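Side-chain contacts in alpha-galactosidase (Lactobacillus brevis, PDB 3MI6), which probably releases terminal, non-reducing alpha-D-galactose residues from alpha-D-galactosides by hydrolysis, as a glycoside hydrolase of family 36: residues Asp84-Ala89 / Ala261-Gln266; Ala189-Ile194 / Ala246-Asn251; Ala624-Lys627 / Phe633-Gly636. All blocks are in the same frame, centred on the assembly; numbering follows the deposited sequence.

Contact 1 of 3, residues Asp84-Ala89 / Ala261-Gln266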
loop_
_atom_site.group_PDB
_atom_site.type_symbol
_atom_site.label_atom_id
_atom_site.label_comp_id
_atom_site.label_asym_id
_atom_site.label_seq_id
_atom_site.Cartn_x
_atom_site.Cartn_y
_atom_site.Cartn_z
ATOM N N ASP D 84 -31.234 -2.673 -17.436
ATOM C CA ASP D 84 -29.924 -3.027 -16.931
ATOM C C ASP D 84 -28.895 -2.643 -17.971
ATOM O O ASP D 84 -29.015 -3.010 -19.148
ATOM C CB ASP D 84 -29.842 -4.530 -16.674
ATOM C CG ASP D 84 -28.728 -4.893 -15.722
ATOM O OD1 ASP D 84 -27.931 -3.991 -15.383
ATOM O OD2 ASP D 84 -28.652 -6.069 -15.303
ATOM N N PHE D 85 -27.878 -1.903 -17.545
ATOM C CA PHE D 85 -26.827 -1.488 -18.468
ATOM C C PHE D 85 -25.471 -2.147 -18.194
ATOM O O PHE D 85 -24.500 -1.918 -18.912
ATOM C CB PHE D 85 -26.738 0.032 -18.532
ATOM C CG PHE D 85 -27.920 0.663 -19.196
ATOM C CD1 PHE D 85 -28.056 0.620 -20.586
ATOM C CD2 PHE D 85 -28.915 1.277 -18.442
ATOM C CE1 PHE D 85 -29.152 1.191 -21.217
ATOM C CE2 PHE D 85 -30.020 1.857 -19.071
ATOM C CZ PHE D 85 -30.134 1.809 -20.462
ATOM N N ARG D 86 -25.423 -2.992 -17.173
ATOM C CA ARG D 86 -24.253 -3.811 -16.938
ATOM C C ARG D 86 -24.090 -4.807 -18.070
ATOM O O ARG D 86 -24.923 -4.878 -18.965
ATOM C CB ARG D 86 -24.383 -4.532 -15.612
ATOM C CG ARG D 86 -24.296 -3.600 -14.454
ATOM C CD ARG D 86 -24.643 -4.321 -13.181
ATOM N NE ARG D 86 -26.081 -4.452 -13.037
ATOM C CZ ARG D 86 -26.681 -5.057 -12.020
ATOM N NH1 ARG D 86 -25.964 -5.603 -11.042
ATOM N NH2 ARG D 86 -28.006 -5.117 -11.984
ATOM N N GLN D 87 -23.003 -5.563 -18.043
ATOM C CA GLN D 87 -22.766 -6.541 -19.085
ATOM C C GLN D 87 -23.779 -7.655 -18.946
ATOM O O GLN D 87 -24.165 -7.990 -17.843
ATOM C CB GLN D 87 -21.336 -7.074 -19.006
ATOM C CG GLN D 87 -20.311 -6.112 -19.593
ATOM C CD GLN D 87 -20.606 -5.739 -21.058
ATOM O OE1 GLN D 87 -20.289 -6.493 -21.993
ATOM N NE2 GLN D 87 -21.209 -4.565 -21.256
ATOM N N PRO D 88 -24.248 -8.206 -20.068
ATOM C CA PRO D 88 -25.253 -9.271 -20.000
ATOM C C PRO D 88 -24.632 -10.648 -19.994
ATOM O O PRO D 88 -23.489 -10.808 -20.400
ATOM C CB PRO D 88 -26.046 -9.076 -21.291
ATOM C CG PRO D 88 -25.066 -8.527 -22.232
ATOM C CD PRO D 88 -24.117 -7.662 -21.429
ATOM N N ALA D 89 -25.386 -11.632 -19.532
ATOM C CA ALA D 89 -24.945 -13.013 -19.589
ATOM C C ALA D 89 -25.136 -13.569 -20.980
ATOM O O ALA D 89 -24.429 -14.486 -21.385
ATOM C CB ALA D 89 -25.729 -13.859 -18.621
ATOM N N ALA D 261 -14.916 -12.159 -16.322
ATOM C CA ALA D 261 -15.154 -10.732 -16.293
ATOM C C ALA D 261 -15.835 -10.320 -15.018
ATOM O O ALA D 261 -16.788 -10.954 -14.566
ATOM C CB ALA D 261 -15.952 -10.290 -17.507
ATOM N N ILE D 262 -15.327 -9.249 -14.431
ATOM C CA ILE D 262 -15.879 -8.719 -13.205
ATOM C C ILE D 262 -16.113 -7.239 -13.358
ATOM O O ILE D 262 -15.179 -6.477 -13.612
ATOM C CB ILE D 262 -14.924 -8.888 -12.074
ATOM C CG1 ILE D 262 -14.620 -10.346 -11.908
ATOM C CG2 ILE D 262 -15.543 -8.400 -10.811
ATOM C CD1 ILE D 262 -14.658 -10.733 -10.460
ATOM N N GLU D 263 -17.364 -6.838 -13.180
ATOM C CA GLU D 263 -17.763 -5.456 -13.366
ATOM C C GLU D 263 -18.306 -4.932 -12.054
ATOM O O GLU D 263 -19.126 -5.575 -11.404
ATOM C CB GLU D 263 -18.819 -5.351 -14.473
ATOM C CG GLU D 263 -19.135 -3.933 -14.920
ATOM C CD GLU D 263 -20.215 -3.905 -15.996
ATOM O OE1 GLU D 263 -20.909 -4.948 -16.134
ATOM O OE2 GLU D 263 -20.364 -2.860 -16.693
ATOM N N VAL D 264 -17.816 -3.768 -11.666
ATOM C CA VAL D 264 -18.272 -3.074 -10.472
ATOM C C VAL D 264 -19.096 -1.908 -10.975
ATOM O O VAL D 264 -18.582 -1.043 -11.675
ATOM C CB VAL D 264 -17.078 -2.568 -9.641
ATOM C CG1 VAL D 264 -17.549 -1.822 -8.418
ATOM C CG2 VAL D 264 -16.167 -3.750 -9.249
ATOM N N ASP D 265 -20.377 -1.892 -10.630
ATOM C CA ASP D 265 -21.285 -0.902 -11.188
ATOM C C ASP D 265 -21.340 0.355 -10.344
ATOM O O ASP D 265 -20.612 0.497 -9.356
ATOM C CB ASP D 265 -22.696 -1.471 -11.353
ATOM C CG ASP D 265 -23.425 -1.628 -10.026
ATOM O OD1 ASP D 265 -22.744 -1.804 -9.002
ATOM O OD2 ASP D 265 -24.677 -1.593 -9.997
ATOM N N GLN D 266 -22.229 1.259 -10.742
ATOM C CA GLN D 266 -22.380 2.554 -10.088
ATOM C C GLN D 266 -22.690 2.457 -8.597
ATOM O O GLN D 266 -22.384 3.372 -7.856
ATOM C CB GLN D 266 -23.480 3.341 -10.783
ATOM C CG GLN D 266 -24.734 2.505 -10.985
ATOM C CD GLN D 266 -25.827 3.245 -11.714
ATOM O OE1 GLN D 266 -25.963 4.471 -11.593
ATOM N NE2 GLN D 266 -26.620 2.503 -12.485
#
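In the beta-rich N-terminal domain of this family 36 enzyme, loop 84-89 is fastened to strand 258-264 by a carboxylate-to-backbone bond between Glu-263 and Gln-87. The backbone N of Gln-87 lies 2.9 Å from Glu-263 OE1 and meets its syn lone pair along an almost straight N-H line (167°). Glu-263 can reach the loop because its CG stands anti to the backbone N (chi1 -170°) and the chain runs extended from there. OE1 also rests against the aliphatic starts of two loop residues, 3.5 Å from Arg-86 CB and 3.6 Å from Gln-87 CB. Leu-221 of the second subunit packs on Gln-87.

Arg-86 makes the second junction, its CD packing 3.9 Å from Asp-265 CB. Asp-265 OD2 hangs over one face of the guanidinium, 4.3 Å from Arg-86 NH1. No N-H points at that oxygen, so the attraction is one of charge alone, and the firmer polar partner of Asp-265 is the backbone N of Thr-269, bonded to OD1.

Asp-84, whose OD2 forms a salt bridge with Arg-271, spends OD1 on two donors. An Asx turn holds the backbone, Arg-86 N approaching Asp-84 OD1 from above the carboxylate plane at 3.2 Å. A salt bridge holds the side chain: Asp-84 OD1 lies close to the guanidinium plane and offers its syn lone pair to Arg-86 NE at 3.0 Å.

Contact 2 of 3, residues Ala189-Ile194 / Ala246-Asn251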
loop_
_atom_site.group_PDB
_atom_site.type_symbol
_atom_site.label_atom_id
_atom_site.label_comp_id
_atom_site.label_asym_id
_atom_site.label_seq_id
_atom_site.Cartn_x
_atom_site.Cartn_y
_atom_site.Cartn_z
ATOM N N ALA D 189 -18.294 -4.630 -3.521
ATOM C CA ALA D 189 -17.119 -4.818 -4.360
ATOM C C ALA D 189 -15.835 -4.710 -3.561
ATOM O O ALA D 189 -14.777 -4.330 -4.094
ATOM C CB ALA D 189 -17.112 -3.821 -5.492
ATOM N N ASN D 190 -15.923 -5.033 -2.277
ATOM C CA ASN D 190 -14.719 -5.081 -1.464
ATOM C C ASN D 190 -14.002 -6.426 -1.640
ATOM O O ASN D 190 -13.852 -7.177 -0.672
ATOM C CB ASN D 190 -15.015 -4.814 0.029
ATOM C CG ASN D 190 -15.892 -3.567 0.262
ATOM O OD1 ASN D 190 -16.727 -3.545 1.188
ATOM N ND2 ASN D 190 -15.716 -2.534 -0.571
ATOM N N TYR D 191 -13.573 -6.738 -2.861
ATOM C CA TYR D 191 -12.762 -7.941 -3.084
ATOM C C TYR D 191 -11.474 -7.633 -3.840
ATOM O O TYR D 191 -11.359 -6.583 -4.475
ATOM C CB TYR D 191 -13.541 -9.019 -3.856
ATOM C CG TYR D 191 -14.770 -9.553 -3.152
ATOM C CD1 TYR D 191 -14.679 -10.614 -2.272
ATOM C CD2 TYR D 191 -16.021 -9.009 -3.391
ATOM C CE1 TYR D 191 -15.793 -11.109 -1.632
ATOM C CE2 TYR D 191 -17.142 -9.504 -2.765
ATOM C CZ TYR D 191 -17.018 -10.549 -1.879
ATOM O OH TYR D 191 -18.127 -11.039 -1.234
ATOM N N ASP D 192 -10.508 -8.545 -3.772
ATOM C CA ASP D 192 -9.339 -8.478 -4.646
ATOM C C ASP D 192 -9.643 -9.516 -5.684
ATOM O O ASP D 192 -10.146 -10.586 -5.341
ATOM C CB ASP D 192 -8.028 -8.912 -3.949
ATOM C CG ASP D 192 -7.528 -7.921 -2.909
ATOM O OD1 ASP D 192 -7.906 -6.730 -2.953
ATOM O OD2 ASP D 192 -6.727 -8.338 -2.039
ATOM N N LEU D 193 -9.325 -9.212 -6.942
ATOM C CA LEU D 193 -9.385 -10.185 -8.032
ATOM C C LEU D 193 -8.038 -10.851 -8.119
ATOM O O LEU D 193 -7.017 -10.172 -8.228
ATOM C CB LEU D 193 -9.687 -9.490 -9.364
ATOM C CG LEU D 193 -9.387 -10.233 -10.665
ATOM C CD1 LEU D 193 -10.152 -11.524 -10.719
ATOM C CD2 LEU D 193 -9.741 -9.354 -11.820
ATOM N N ILE D 194 -8.037 -12.176 -8.072
ATOM C CA ILE D 194 -6.817 -12.950 -8.145
ATOM C C ILE D 194 -6.850 -13.747 -9.444
ATOM O O ILE D 194 -7.762 -14.543 -9.673
ATOM C CB ILE D 194 -6.708 -13.899 -6.948
ATOM C CG1 ILE D 194 -6.756 -13.090 -5.650
ATOM C CG2 ILE D 194 -5.428 -14.719 -7.013
ATOM C CD1 ILE D 194 -6.785 -13.943 -4.379
ATOM N N ALA D 246 -12.564 -15.315 3.690
ATOM C CA ALA D 246 -13.583 -15.510 2.651
ATOM C C ALA D 246 -13.053 -15.328 1.248
ATOM O O ALA D 246 -12.281 -14.418 0.984
ATOM C CB ALA D 246 -14.721 -14.549 2.862
ATOM N N VAL D 247 -13.520 -16.171 0.337
ATOM C CA VAL D 247 -13.038 -16.183 -1.041
ATOM C C VAL D 247 -13.922 -17.023 -1.955
ATOM O O VAL D 247 -14.316 -18.133 -1.609
ATOM C CB VAL D 247 -11.621 -16.749 -1.148
ATOM C CG1 VAL D 247 -11.473 -18.047 -0.333
ATOM C CG2 VAL D 247 -11.294 -16.994 -2.605
ATOM N N PHE D 248 -14.236 -16.474 -3.122
ATOM C CA PHE D 248 -14.931 -17.215 -4.163
ATOM C C PHE D 248 -13.949 -17.722 -5.196
ATOM O O PHE D 248 -12.928 -17.095 -5.463
ATOM C CB PHE D 248 -15.940 -16.311 -4.839
ATOM C CG PHE D 248 -17.064 -15.911 -3.949
ATOM C CD1 PHE D 248 -17.004 -14.734 -3.226
ATOM C CD2 PHE D 248 -18.177 -16.725 -3.815
ATOM C CE1 PHE D 248 -18.056 -14.363 -2.402
ATOM C CE2 PHE D 248 -19.214 -16.365 -2.986
ATOM C CZ PHE D 248 -19.159 -15.180 -2.281
ATOM N N GLY D 249 -14.261 -18.870 -5.773
ATOM C CA GLY D 249 -13.433 -19.458 -6.806
ATOM C C GLY D 249 -14.279 -19.766 -8.012
ATOM O O GLY D 249 -15.380 -20.277 -7.884
ATOM N N PHE D 250 -13.772 -19.454 -9.191
ATOM C CA PHE D 250 -14.523 -19.692 -10.411
ATOM C C PHE D 250 -13.652 -20.438 -11.390
ATOM O O PHE D 250 -12.549 -19.992 -11.702
ATOM C CB PHE D 250 -14.935 -18.359 -11.047
ATOM C CG PHE D 250 -15.694 -17.457 -10.128
ATOM C CD1 PHE D 250 -15.040 -16.740 -9.146
ATOM C CD2 PHE D 250 -17.054 -17.319 -10.248
ATOM C CE1 PHE D 250 -15.733 -15.910 -8.302
ATOM C CE2 PHE D 250 -17.756 -16.483 -9.395
ATOM C CZ PHE D 250 -17.092 -15.780 -8.420
ATOM N N ASN D 251 -14.127 -21.572 -11.882
ATOM C CA ASN D 251 -13.437 -22.213 -12.995
ATOM C C ASN D 251 -14.398 -22.644 -14.133
ATOM O O ASN D 251 -15.596 -22.377 -14.084
ATOM C CB ASN D 251 -12.527 -23.344 -12.509
ATOM C CG ASN D 251 -11.337 -23.587 -13.445
ATOM O OD1 ASN D 251 -11.351 -23.176 -14.612
ATOM N ND2 ASN D 251 -10.306 -24.267 -12.938
#
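Tyr-191 and Phe-248 carry this contact between them, and they illustrate how two aromatic side chains can meet without either a stack or a T-shaped pair. The hydroxyl end of the tyrosine comes to the edge of the phenylalanine ring, near its plane, with Tyr-191 OH 3.5 Å from Phe-248 CE1. Behind the oxygen, Tyr-191 CZ and CE1 are each 4.0 Å from that same Phe-248 CE1, so one corner of the phenylalanine ring receives most of the touch. The ring planes are inclined at 71° and their centroids lie 6.0 Å apart, an oblique meeting with no hydrogen bond across it.

Tyr-191, in the loop just before strand 192-197, and Phe-248, on strand 247-252, both direct their CA-CB bonds toward the opposing segment. In each, CG is anti to the carbonyl carbon and beside the backbone N (chi1 -63° in Tyr-191 and -67° in Phe-248).

Just before Tyr-191 the chain bends through an inverse gamma turn centred on Asn-190, closed by a weak bond from Tyr-191 N to Ala-189 O. Further out, Phe-248 also meets the rings of Tyr-36 and Tyr-300, and Tyr-191 packs on Leu-211 and Arg-237.

In the large antiparallel sheet, strands 192-197 and 247-252 are not neighbours: strand 233-236 lies between them. Ile-194 and Val-247 in turn touch helix 305-319, while strand 290-301 flanks strand 247-252 beyond.

Contact 3 of 3, residues Ala624-Lys627 / Phe633-Gly636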
loop_
_atom_site.group_PDB
_atom_site.type_symbol
_atom_site.label_atom_id
_atom_site.label_comp_id
_atom_site.label_asym_id
_atom_site.label_seq_id
_atom_site.Cartn_x
_atom_site.Cartn_y
_atom_site.Cartn_z
ATOM N N ALA D 624 13.432 -44.224 -6.106
ATOM C CA ALA D 624 13.018 -45.093 -4.996
ATOM C C ALA D 624 12.301 -44.271 -3.939
ATOM O O ALA D 624 11.296 -44.693 -3.371
ATOM C CB ALA D 624 14.205 -45.781 -4.397
ATOM N N PHE D 625 12.822 -43.081 -3.687
ATOM C CA PHE D 625 12.192 -42.190 -2.737
ATOM C C PHE D 625 10.804 -41.799 -3.218
ATOM O O PHE D 625 9.832 -41.866 -2.463
ATOM C CB PHE D 625 13.032 -40.930 -2.530
ATOM C CG PHE D 625 12.412 -39.951 -1.581
ATOM C CD1 PHE D 625 12.310 -40.250 -0.234
ATOM C CD2 PHE D 625 11.938 -38.738 -2.027
ATOM C CE1 PHE D 625 11.746 -39.361 0.643
ATOM C CE2 PHE D 625 11.374 -37.834 -1.146
ATOM C CZ PHE D 625 11.282 -38.146 0.181
ATOM N N TYR D 626 10.715 -41.373 -4.475
ATOM C CA TYR D 626 9.449 -40.909 -5.006
ATOM C C TYR D 626 8.415 -42.018 -5.005
ATOM O O TYR D 626 7.251 -41.788 -4.649
ATOM C CB TYR D 626 9.620 -40.362 -6.411
ATOM C CG TYR D 626 8.342 -39.822 -7.005
ATOM C CD1 TYR D 626 7.857 -38.573 -6.633
ATOM C CD2 TYR D 626 7.621 -40.553 -7.949
ATOM C CE1 TYR D 626 6.681 -38.067 -7.182
ATOM C CE2 TYR D 626 6.445 -40.061 -8.501
ATOM C CZ TYR D 626 5.983 -38.818 -8.120
ATOM O OH TYR D 626 4.833 -38.316 -8.673
ATOM N N LYS D 627 8.841 -43.218 -5.408
ATOM C CA LYS D 627 7.953 -44.380 -5.448
ATOM C C LYS D 627 7.415 -44.732 -4.053
ATOM O O LYS D 627 6.229 -45.024 -3.892
ATOM C CB LYS D 627 8.670 -45.595 -6.043
ATOM C CG LYS D 627 8.955 -45.547 -7.543
ATOM C CD LYS D 627 9.657 -46.837 -7.972
ATOM C CE LYS D 627 9.791 -46.942 -9.469
ATOM N NZ LYS D 627 10.351 -48.269 -9.883
ATOM N N PHE D 633 2.721 -37.846 -2.440
ATOM C CA PHE D 633 3.152 -36.786 -3.341
ATOM C C PHE D 633 2.094 -36.441 -4.390
ATOM O O PHE D 633 1.734 -35.284 -4.593
ATOM C CB PHE D 633 4.438 -37.206 -4.039
ATOM C CG PHE D 633 5.694 -36.886 -3.270
ATOM C CD1 PHE D 633 5.930 -35.616 -2.797
ATOM C CD2 PHE D 633 6.656 -37.853 -3.062
ATOM C CE1 PHE D 633 7.078 -35.320 -2.115
ATOM C CE2 PHE D 633 7.809 -37.562 -2.378
ATOM C CZ PHE D 633 8.018 -36.296 -1.904
ATOM N N GLN D 634 1.577 -37.461 -5.052
ATOM C CA GLN D 634 0.580 -37.249 -6.082
ATOM C C GLN D 634 -0.830 -36.914 -5.576
ATOM O O GLN D 634 -1.483 -36.068 -6.164
ATOM C CB GLN D 634 0.549 -38.447 -7.030
ATOM C CG GLN D 634 1.853 -38.653 -7.784
ATOM C CD GLN D 634 1.765 -39.849 -8.698
ATOM O OE1 GLN D 634 0.790 -40.600 -8.634
ATOM N NE2 GLN D 634 2.759 -40.032 -9.563
ATOM N N PHE D 635 -1.308 -37.549 -4.504
ATOM C CA PHE D 635 -2.725 -37.377 -4.117
ATOM C C PHE D 635 -2.979 -36.792 -2.729
ATOM O O PHE D 635 -4.126 -36.470 -2.388
ATOM C CB PHE D 635 -3.518 -38.682 -4.271
ATOM C CG PHE D 635 -3.375 -39.315 -5.613
ATOM C CD1 PHE D 635 -3.951 -38.727 -6.735
ATOM C CD2 PHE D 635 -2.662 -40.498 -5.764
ATOM C CE1 PHE D 635 -3.832 -39.304 -7.974
ATOM C CE2 PHE D 635 -2.531 -41.087 -7.011
ATOM C CZ PHE D 635 -3.119 -40.491 -8.124
ATOM N N GLY D 636 -1.919 -36.657 -1.934
ATOM C CA GLY D 636 -2.031 -36.055 -0.620
ATOM C C GLY D 636 -2.587 -34.649 -0.646
ATOM O O GLY D 636 -2.451 -33.932 -1.630
#
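Phe-633 is the pivot of an aromatic cluster, meeting Tyr-626 and Phe-625 at quite different inclinations, where two consecutive helices fold against each other. Against Tyr-626 the planes are only 13° apart, but the two rings are offset, so that they meet near their rims rather than face over face. The centroids are 5.7 Å apart, and the nearest atoms, Tyr-626 CD1 and Phe-633 CD2, are separated by 3.8 Å. Against Phe-625 the planes are steeply inclined at 69°, an oblique pair in which CE2 of Phe-625 comes to the edge of the Phe-633 ring, in its plane, and lies 3.8 Å from Phe-633 CZ.

Tyr-626 continues past this ring to a polar end. Its CG is anti to the backbone N (chi1 -178°), which sends the ring along toward the second helix, where Gln-634 NE2 donates to Tyr-626 OH at 2.8 Å. The hydroxyl lies close to the plane of the amide, and NE2 in turn sits at the edge of the tyrosine ring. The same hydroxyl is bonded to Gly-600 O and Leu-602 N, so three partners grip this buried oxygen and fix the ring's reach; Gln-634 NE2 has a further acceptor in Arg-330 O. A phenylalanine in place of Tyr-626 would probably keep the ring contact with Phe-633 but leave Gly-600 O and Leu-602 N without their shared mate and the Gln-634 amide less firmly held.

Helix 613-628 follows strand 601-604, the eighth of the parallel beta/alpha barrel, and Tyr-626 ties it back to that strand. Phe-598 and Phe-599, just before the strand, extend the cluster around Phe-633, and Ile-665 of strand 663-670 packs on both Phe-625 and Phe-633, joining helices 613-628 and 630-635 to the antiparallel sheet that follows.

Overall arrangement
The three contacts sample two parts of one chain. Contacts 1 and 2 share the N-terminal domain: their centres are about 16 Å apart, and they touch directly where Val-264 CG1 packs 3.6 Å from Ala-189 CB. Strands 247-252 and 258-264, consecutive in the chain, carry one segment of each. Contact 3 belongs to the barrel region, with its centre about 32 Å from that of contact 2 and about 46 Å from that of contact 1, on the opposite side of the chain's centre from contact 1. All three lie away from the predicted substrate site, including Asp-479, the likely nucleophile, and Asp-549, the likely proton donor.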